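Local atomic coordinates of HTH-type transcriptional regulator YgaV (Escherichia coli K12, PDB entry 3CUO), a protein that regulates large-scale gene expression in response to sulfide, acting as both a repressor and an activator of transcription. Residues Leu18-Met21 with Lys25-Leu28; Gln57-Met62 with Gly66-Gln71. All blocks are in the same frame, centred on the assembly; numbering follows the deposited sequence.

Overall arrangement
Both contacts lie within one winged helix-turn-helix domain of the ArsR family, their centres about 11 Å apart. Interaction 1 sets helix 11-21 against helix 24-33; interaction 2 ties the end of helix 52-64, part of the predicted DNA-binding motif, to strand 68-72 of the wing. Arg26 bridges them: its NE lies 3.0 Å from His58 ND1, a probable hydrogen bond, and its CD packs 3.8 Å from Met62 SD. Like charges also come close there, Arg26 NH2 lying 3.2 Å from Arg61 NH1. A second junction is apolar, with Met21 CG 4.0 Å from Leu67 CD1. The second subunit packs against interaction 1, whereas it does not touch the segments of interaction 2.

Interaction 1: Leu18-Met21 with Lys25-Leu28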
loop_
_atom_site.group_PDB
_atom_site.type_symbol
_atom_site.label_atom_id
_atom_site.label_comp_id
_atom_site.label_asym_id
_atom_site.label_seq_id
_atom_site.Cartn_x
_atom_site.Cartn_y
_atom_site.Cartn_z
ATOM N N LEU A 18 -3.173 0.682 3.053
ATOM C CA LEU A 18 -2.228 -0.118 2.330
ATOM C C LEU A 18 -2.344 -1.572 2.757
ATOM O O LEU A 18 -2.304 -2.502 1.956
ATOM C CB LEU A 18 -0.785 0.453 2.541
ATOM C CG LEU A 18 -0.417 1.834 2.006
ATOM C CD1 LEU A 18 1.104 1.958 2.118
ATOM C CD2 LEU A 18 -0.908 2.082 0.564
ATOM N N LYS A 19 -2.539 -1.798 4.029
ATOM C CA LYS A 19 -2.646 -3.179 4.497
ATOM C C LYS A 19 -3.856 -3.896 3.921
ATOM O O LYS A 19 -3.744 -5.070 3.528
ATOM C CB LYS A 19 -2.657 -3.199 6.007
ATOM C CG LYS A 19 -2.819 -4.599 6.603
ATOM C CD LYS A 19 -2.183 -4.651 7.995
ATOM C CE LYS A 19 -2.926 -5.630 8.940
ATOM N NZ LYS A 19 -1.951 -6.509 9.748
ATOM N N ALA A 20 -5.008 -3.191 3.822
ATOM C CA ALA A 20 -6.181 -3.781 3.217
ATOM C C ALA A 20 -6.048 -4.115 1.726
ATOM O O ALA A 20 -6.781 -4.951 1.199
ATOM C CB ALA A 20 -7.459 -2.839 3.452
ATOM N N MET A 21 -5.201 -3.380 1.022
ATOM C CA MET A 21 -4.996 -3.596 -0.377
ATOM C C MET A 21 -3.836 -4.585 -0.609
ATOM O O MET A 21 -3.620 -4.977 -1.729
ATOM C CB MET A 21 -4.591 -2.238 -1.037
ATOM C CG MET A 21 -5.656 -1.095 -0.922
ATOM S SD MET A 21 -5.288 0.457 -1.875
ATOM C CE MET A 21 -5.149 -0.080 -3.533
ATOM N N LYS A 25 -4.791 -10.845 -4.957
ATOM C CA LYS A 25 -6.123 -11.102 -5.469
ATOM C C LYS A 25 -7.063 -9.932 -5.120
ATOM O O LYS A 25 -7.944 -9.605 -5.900
ATOM C CB LYS A 25 -6.649 -12.423 -4.903
ATOM C CG LYS A 25 -5.802 -13.652 -5.237
ATOM C CD LYS A 25 -5.707 -13.860 -6.722
ATOM C CE LYS A 25 -4.897 -15.148 -7.098
ATOM N NZ LYS A 25 -3.656 -15.162 -6.303
ATOM N N ARG A 26 -6.838 -9.294 -3.970
ATOM C CA ARG A 26 -7.527 -8.050 -3.653
ATOM C C ARG A 26 -7.171 -6.942 -4.652
ATOM O O ARG A 26 -8.014 -6.212 -5.054
ATOM C CB ARG A 26 -7.231 -7.614 -2.246
ATOM C CG ARG A 26 -7.730 -8.519 -1.203
ATOM C CD ARG A 26 -7.706 -7.816 0.124
ATOM N NE ARG A 26 -8.252 -8.698 1.130
ATOM C CZ ARG A 26 -8.407 -8.386 2.408
ATOM N NH1 ARG A 26 -8.111 -7.210 2.857
ATOM N NH2 ARG A 26 -8.899 -9.270 3.245
ATOM N N LEU A 27 -5.937 -6.868 -5.125
ATOM C CA LEU A 27 -5.608 -5.897 -6.159
ATOM C C LEU A 27 -6.298 -6.182 -7.457
ATOM O O LEU A 27 -6.749 -5.254 -8.113
ATOM C CB LEU A 27 -4.074 -5.793 -6.449
ATOM C CG LEU A 27 -3.251 -5.129 -5.371
ATOM C CD1 LEU A 27 -1.783 -5.167 -5.830
ATOM C CD2 LEU A 27 -3.695 -3.657 -4.983
ATOM N N LEU A 28 -6.353 -7.435 -7.864
ATOM C CA LEU A 28 -7.097 -7.795 -9.110
ATOM C C LEU A 28 -8.546 -7.438 -8.990
ATOM O O LEU A 28 -9.158 -6.883 -9.908
ATOM C CB LEU A 28 -6.968 -9.300 -9.382
ATOM C CG LEU A 28 -5.578 -9.880 -9.522
ATOM C CD1 LEU A 28 -5.592 -11.344 -9.911
ATOM C CD2 LEU A 28 -4.853 -9.032 -10.573
#
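The guanidinium of Arg26 meets Ala20 with its edge: the carbonyl O of Ala20 sits just 3° out of the guanidinium plane. Arg26 NH1 donates to Ala20 O over 3.1 Å, and the N-H...O angle of 170° makes the bond nearly straight. At the acceptor, the donor comes in well bent from the C=O direction and is tilted somewhat from the carbonyl plane. An extended chain from CG to NE carries the group there, bringing Arg26 CD to 3.2 Å from Ala20 O on the way. The next carbonyl meets carbon instead, with Met21 O lying 3.5 Å from Leu27 CD2. That same Leu27 CD2 approaches Met21 CE at 4.1 Å, where the two side chains cross at about a right angle; the bend at chi3 of Met21 (59°) turns its terminal methyl into this position. Beyond the pair, Ile89 and Leu93 of helix 84-97 cover Met21 and Leu27 respectively, while Ala14 of the second subunit packs on Leu27. Arg26 NE is hydrogen-bonded to His58. A leucine here, lacking the guanidinium, would probably leave Ala20 O and His58 ND1 without their hydrogen-bond partner and the His58 ring less firmly held. One arginine therefore links helix 11-21 to helix 52-64 through separate nitrogens, beside an apolar contact close to the dimer partner.

Interaction 2: Gln57-Met62 with Gly66-Gln71; sequences QHLARM and GLIDSQ
Met62 O accepts a hydrogen bond from Leu67 N at 3.0 Å, with an N-H...O angle of 149°. Gly66 makes this turn possible: its positive phi of 93° ends helix 52-64 in a Schellman motif, and a side chain at this phi would collide with the carbonyl O of the residue before. Past the glycine, Leu67 crosses the Met62 side chain at a slant, its CD1 4.0 Å from both Met62 CG and Met62 SD. Ile68 then reaches back to the helix, its CG1 4.0 Å from Met62 CB and its CD1 3.4 Å from Leu59 O. Because CG1 lies between the backbone N and the carbonyl carbon (chi1 65°), the ethyl arm is directed at the helix. Ile68 CD1 lies 3.5 Å from Leu59 CD2, tighter than usual for two methyls, the side chains crossing at about a right angle. Leu30 and Leu33 of helix 24-33 and Tyr79 of the adjoining wing strand 77-81 also touch Ile68. A polar bond at the helix terminus and buried aliphatic groups thus probably help to set where helix 52-64 ends and how strand 68-72 leaves it, joining the predicted DNA-binding motif to the wing.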
loop_
_atom_site.group_PDB
_atom_site.type_symbol
_atom_site.label_atom_id
_atom_site.label_comp_id
_atom_site.label_asym_id
_atom_site.label_seq_id
_atom_site.Cartn_x
_atom_site.Cartn_y
_atom_site.Cartn_z
ATOM N N GLN A 57 -15.293 -13.494 1.182
ATOM C CA GLN A 57 -14.620 -13.076 2.429
ATOM C C GLN A 57 -13.719 -11.911 2.204
ATOM O O GLN A 57 -13.725 -11.039 3.008
ATOM C CB GLN A 57 -13.761 -14.191 3.097
ATOM C CG GLN A 57 -14.498 -14.941 4.186
ATOM C CD GLN A 57 -13.948 -16.323 4.401
ATOM O OE1 GLN A 57 -14.680 -17.274 4.788
ATOM N NE2 GLN A 57 -12.669 -16.478 4.106
ATOM N N HIS A 58 -12.909 -11.922 1.149
ATOM C CA HIS A 58 -12.083 -10.760 0.796
ATOM C C HIS A 58 -13.019 -9.534 0.615
ATOM O O HIS A 58 -12.794 -8.486 1.175
ATOM C CB HIS A 58 -11.252 -10.974 -0.490
ATOM C CG HIS A 58 -10.040 -11.880 -0.329
ATOM N ND1 HIS A 58 -8.862 -11.474 0.265
ATOM C CD2 HIS A 58 -9.810 -13.133 -0.771
ATOM C CE1 HIS A 58 -7.967 -12.447 0.213
ATOM N NE2 HIS A 58 -8.521 -13.469 -0.411
ATOM N N LEU A 59 -14.067 -9.676 -0.161
ATOM C CA LEU A 59 -15.018 -8.556 -0.356
ATOM C C LEU A 59 -15.604 -7.962 0.932
ATOM O O LEU A 59 -15.678 -6.739 1.055
ATOM C CB LEU A 59 -16.169 -9.004 -1.245
ATOM C CG LEU A 59 -15.677 -9.207 -2.671
ATOM C CD1 LEU A 59 -16.616 -10.145 -3.428
ATOM C CD2 LEU A 59 -15.440 -7.863 -3.387
ATOM N N ALA A 60 -16.050 -8.830 1.845
ATOM C CA ALA A 60 -16.629 -8.427 3.143
ATOM C C ALA A 60 -15.630 -7.701 3.969
ATOM O O ALA A 60 -15.907 -6.627 4.529
ATOM C CB ALA A 60 -17.214 -9.665 3.929
ATOM N N ARG A 61 -14.394 -8.213 3.969
ATOM C CA ARG A 61 -13.345 -7.539 4.687
ATOM C C ARG A 61 -12.980 -6.188 4.056
ATOM O O ARG A 61 -12.797 -5.239 4.778
ATOM C CB ARG A 61 -12.080 -8.439 4.832
ATOM C CG ARG A 61 -12.379 -9.892 5.343
ATOM C CD ARG A 61 -11.065 -10.620 5.631
ATOM N NE ARG A 61 -11.077 -12.104 5.611
ATOM C CZ ARG A 61 -10.375 -12.882 4.752
ATOM N NH1 ARG A 61 -9.630 -12.385 3.760
ATOM N NH2 ARG A 61 -10.470 -14.211 4.857
ATOM N N MET A 62 -12.872 -6.091 2.738
ATOM C CA MET A 62 -12.576 -4.802 2.125
ATOM C C MET A 62 -13.701 -3.773 2.337
ATOM O O MET A 62 -13.445 -2.592 2.467
ATOM C CB MET A 62 -12.286 -4.988 0.637
ATOM C CG MET A 62 -10.903 -5.583 0.371
ATOM S SD MET A 62 -10.341 -5.558 -1.355
ATOM C CE MET A 62 -11.371 -6.966 -1.736
ATOM N N GLY A 66 -13.562 -0.078 4.314
ATOM C CA GLY A 66 -13.971 1.184 3.713
ATOM C C GLY A 66 -13.594 1.321 2.274
ATOM O O GLY A 66 -13.861 2.342 1.684
ATOM N N LEU A 67 -13.013 0.264 1.686
ATOM C CA LEU A 67 -12.518 0.304 0.332
ATOM C C LEU A 67 -13.637 0.199 -0.710
ATOM O O LEU A 67 -13.544 0.782 -1.774
ATOM C CB LEU A 67 -11.548 -0.876 0.043
ATOM C CG LEU A 67 -10.270 -1.006 0.858
ATOM C CD1 LEU A 67 -9.417 -1.897 0.085
ATOM C CD2 LEU A 67 -9.649 0.304 1.137
ATOM N N ILE A 68 -14.630 -0.631 -0.425
ATOM C CA ILE A 68 -15.667 -0.942 -1.420
ATOM C C ILE A 68 -17.007 -0.832 -0.726
ATOM O O ILE A 68 -17.088 -0.838 0.496
ATOM C CB ILE A 68 -15.434 -2.301 -2.090
ATOM C CG1 ILE A 68 -15.546 -3.457 -1.092
ATOM C CG2 ILE A 68 -14.060 -2.322 -2.916
ATOM C CD1 ILE A 68 -15.507 -4.804 -1.740
ATOM N N ASP A 69 -18.069 -0.634 -1.481
ATOM C CA ASP A 69 -19.355 -0.863 -0.923
ATOM C C ASP A 69 -20.174 -1.833 -1.735
ATOM O O ASP A 69 -19.712 -2.324 -2.769
ATOM C CB ASP A 69 -20.068 0.451 -0.692
ATOM C CG ASP A 69 -20.459 1.165 -1.951
ATOM O OD1 ASP A 69 -20.043 0.791 -3.041
ATOM O OD2 ASP A 69 -21.193 2.166 -1.788
ATOM N N SER A 70 -21.367 -2.153 -1.233
ATOM C CA SER A 70 -22.171 -3.182 -1.814
ATOM C C SER A 70 -23.630 -2.753 -1.943
ATOM O O SER A 70 -24.160 -1.916 -1.177
ATOM C CB SER A 70 -21.976 -4.515 -1.067
ATOM O OG SER A 70 -22.422 -4.427 0.266
ATOM N N GLN A 71 -24.284 -3.316 -2.959
ATOM C CA GLN A 71 -25.719 -3.140 -3.163
ATOM C C GLN A 71 -26.376 -4.481 -3.262
ATOM O O GLN A 71 -25.938 -5.295 -4.069
ATOM C CB GLN A 71 -25.979 -2.331 -4.432
ATOM C CG GLN A 71 -25.168 -1.007 -4.491
ATOM C CD GLN A 71 -25.940 0.264 -4.054
ATOM O OE1 GLN A 71 -27.106 0.478 -4.459
ATOM N NE2 GLN A 71 -25.277 1.131 -3.285
#